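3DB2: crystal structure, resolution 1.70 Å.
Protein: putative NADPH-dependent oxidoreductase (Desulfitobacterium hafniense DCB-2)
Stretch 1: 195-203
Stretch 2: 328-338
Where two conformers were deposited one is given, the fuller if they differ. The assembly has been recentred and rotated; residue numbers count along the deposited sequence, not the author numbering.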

# COMPACT_ATOMS: atom_id res chain seq x y z
N GLY C 195 13.47 -6.72 10.32
CA GLY C 195 14.77 -6.18 10.60
C GLY C 195 14.88 -4.70 10.21
O GLY C 195 13.89 -4.09 9.80
N PRO C 196 16.06 -4.13 10.36
CA PRO C 196 16.25 -2.68 10.27
C PRO C 196 16.09 -2.08 8.88
O PRO C 196 16.55 -2.52 7.82
CB PRO C 196 17.71 -2.46 10.73
CG PRO C 196 18.36 -3.78 10.46
CD PRO C 196 17.32 -4.81 10.72
N VAL C 197 15.40 -0.94 8.86
CA VAL C 197 15.22 -0.14 7.65
C VAL C 197 16.53 0.52 7.25
O VAL C 197 17.26 0.99 8.12
CB VAL C 197 14.13 0.91 7.90
CG1 VAL C 197 14.07 1.86 6.71
CG2 VAL C 197 12.78 0.23 8.15
N ALA C 198 16.83 0.55 5.96
CA ALA C 198 18.01 1.23 5.46
C ALA C 198 17.74 2.65 4.98
O ALA C 198 18.53 3.59 5.14
CB ALA C 198 18.65 0.43 4.33
N ARG C 199 16.65 2.86 4.28
CA ARG C 199 16.31 4.14 3.68
C ARG C 199 14.79 4.30 3.53
O ARG C 199 14.00 3.33 3.52
CB ARG C 199 16.94 4.35 2.30
CG ARG C 199 16.50 3.36 1.22
CD ARG C 199 17.39 3.53 -0.03
NE ARG C 199 18.77 3.26 0.44
CZ ARG C 199 19.24 2.04 0.62
NH1 ARG C 199 18.52 0.95 0.36
NH2 ARG C 199 20.49 2.00 1.08
N VAL C 200 14.36 5.55 3.42
CA VAL C 200 13.00 6.03 3.44
C VAL C 200 12.72 7.01 2.31
O VAL C 200 13.59 7.84 2.07
CB VAL C 200 12.72 6.77 4.77
CG1 VAL C 200 11.27 7.20 4.88
CG2 VAL C 200 13.11 5.91 5.96
N PHE C 201 11.53 6.95 1.71
CA PHE C 201 11.03 8.02 0.86
C PHE C 201 9.59 8.31 1.31
O PHE C 201 8.80 7.40 1.53
CB PHE C 201 11.14 7.76 -0.65
CG PHE C 201 10.65 8.95 -1.44
CD1 PHE C 201 11.56 9.95 -1.77
CD2 PHE C 201 9.33 9.13 -1.85
CE1 PHE C 201 11.15 11.09 -2.46
CE2 PHE C 201 8.92 10.25 -2.55
CZ PHE C 201 9.84 11.23 -2.85
N ASN C 202 9.23 9.59 1.38
CA ASN C 202 7.84 9.89 1.73
C ASN C 202 7.25 11.01 0.86
O ASN C 202 7.94 11.99 0.59
CB ASN C 202 7.73 10.31 3.20
CG ASN C 202 6.35 10.48 3.73
OD1 ASN C 202 5.55 9.56 3.84
ND2 ASN C 202 5.96 11.68 4.15
N PHE C 203 5.99 10.87 0.48
CA PHE C 203 5.15 11.96 0.00
C PHE C 203 4.13 12.25 1.11
O PHE C 203 3.47 11.32 1.61
CB PHE C 203 4.45 11.67 -1.29
CG PHE C 203 5.26 11.69 -2.59
CD1 PHE C 203 6.15 12.70 -2.87
CD2 PHE C 203 5.07 10.67 -3.52
CE1 PHE C 203 6.86 12.78 -4.05
CE2 PHE C 203 5.79 10.72 -4.71
CZ PHE C 203 6.69 11.75 -4.97
N LEU C 328 14.96 4.17 19.19
CA LEU C 328 15.58 5.28 18.46
C LEU C 328 15.48 4.94 16.97
O LEU C 328 15.23 5.85 16.18
CB LEU C 328 17.00 5.52 18.92
CG LEU C 328 17.74 6.76 18.41
CD1 LEU C 328 18.81 7.19 19.40
CD2 LEU C 328 18.37 6.53 17.05
N ARG C 329 15.67 3.69 16.57
CA ARG C 329 15.60 3.35 15.16
C ARG C 329 14.19 3.60 14.62
O ARG C 329 14.04 3.99 13.47
CB ARG C 329 15.98 1.91 14.89
CG ARG C 329 17.41 1.66 14.45
CD ARG C 329 17.53 0.37 13.67
NE ARG C 329 18.39 0.46 12.50
CZ ARG C 329 18.04 0.78 11.26
NH1 ARG C 329 16.78 1.07 10.96
NH2 ARG C 329 18.98 0.81 10.32
N ASN C 330 13.19 3.38 15.46
CA ASN C 330 11.81 3.65 15.03
C ASN C 330 11.59 5.13 14.81
O ASN C 330 10.99 5.61 13.84
CB ASN C 330 10.81 3.09 16.05
CG ASN C 330 10.78 1.57 16.10
OD1 ASN C 330 11.22 0.95 15.14
ND2 ASN C 330 10.25 1.05 17.20
N LEU C 331 12.07 5.98 15.73
CA LEU C 331 11.96 7.42 15.57
C LEU C 331 12.69 7.93 14.33
O LEU C 331 12.24 8.82 13.63
CB LEU C 331 12.58 8.15 16.76
CG LEU C 331 12.66 9.69 16.69
CD1 LEU C 331 11.25 10.25 16.54
CD2 LEU C 331 13.40 10.21 17.93
N ALA C 332 13.86 7.34 14.09
CA ALA C 332 14.70 7.69 12.95
C ALA C 332 13.97 7.48 11.62
O ALA C 332 14.15 8.25 10.68
CB ALA C 332 15.97 6.86 12.99
N VAL C 333 13.13 6.46 11.53
CA VAL C 333 12.30 6.30 10.33
C VAL C 333 11.39 7.51 10.14
O VAL C 333 11.25 8.06 9.05
CB VAL C 333 11.51 4.99 10.38
CG1 VAL C 333 10.57 4.76 9.23
CG2 VAL C 333 12.51 3.81 10.41
N VAL C 334 10.75 7.95 11.24
CA VAL C 334 9.86 9.10 11.18
C VAL C 334 10.67 10.33 10.78
O VAL C 334 10.21 11.09 9.93
CB VAL C 334 9.11 9.31 12.51
CG1 VAL C 334 8.26 10.59 12.44
CG2 VAL C 334 8.19 8.14 12.84
N LEU C 335 11.85 10.53 11.37
CA LEU C 335 12.60 11.75 11.06
C LEU C 335 13.10 11.71 9.61
O LEU C 335 13.13 12.74 8.93
CB LEU C 335 13.73 11.95 12.06
CG LEU C 335 13.34 12.07 13.53
CD1 LEU C 335 14.58 12.08 14.43
CD2 LEU C 335 12.48 13.31 13.80
N ALA C 336 13.45 10.52 9.15
CA ALA C 336 13.96 10.41 7.77
C ALA C 336 12.85 10.72 6.79
O ALA C 336 13.10 11.35 5.74
CB ALA C 336 14.54 9.03 7.58
N ALA C 337 11.63 10.27 7.13
CA ALA C 337 10.45 10.53 6.30
C ALA C 337 10.10 12.00 6.24
O ALA C 337 9.76 12.52 5.18
CB ALA C 337 9.26 9.72 6.81
N VAL C 338 10.16 12.71 7.36
CA VAL C 338 9.97 14.17 7.30
C VAL C 338 11.07 14.87 6.51
O VAL C 338 10.80 15.78 5.71
CB VAL C 338 9.86 14.70 8.74
CG1 VAL C 338 9.73 16.21 8.79
CG2 VAL C 338 8.65 14.05 9.40

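A β-strand packs against an α-helix through a small apolar seam of valines and alanines, closed at one end by an arginine that grips a backbone carbonyl. The strand, 197-203, and the helix, 328-338, run in roughly the same sense, with 49° between their directions, and their axes approach to 7.2 Å.

The polar end belongs to Arg329. Its guanidinium donates two hydrogen bonds to the same acceptor, Val197 O, from NH2 at 2.8 Å and from NH1 at 2.9 Å. The carbonyl oxygen lies at the edge of the group, near its plane, where both N-H bonds can reach it, although angles of about 140° show that sharing one acceptor bends each bond. Over one face of the guanidinium sits Pro196, its CB 3.3 Å from Arg329 CZ; the flat group lets a single aliphatic carbon rest over its face while its edge remains free to bond. Arginine suits this place because its long side chain spans the gap from the helix, where the CA atoms of Pro196 and Arg329 are still 7.8 Å apart.

Beyond it the contact is apolar. Val197, Val200 and Asn202 direct their CA-CB bonds toward the helix, whereas the intervening Phe201 points away. Val197 CB meets Val333 CG2 at 4.2 Å. Val200 spreads its two methyls over neighbouring helix residues: CG2 lies 3.8 Å from Ala336 CB, and CG1 3.8 Å from Ala337 CB. The branched valine fills this buried space, while the short alanines let the backbones draw close, so that Asn202 CA and Ala337 CA are only 5.3 Å apart. There Asn202 contributes its aliphatic CB, 3.6 Å from Ala337 O, while its amide is hydrogen-bonded elsewhere in the structure, which makes a buried polar residue tolerable.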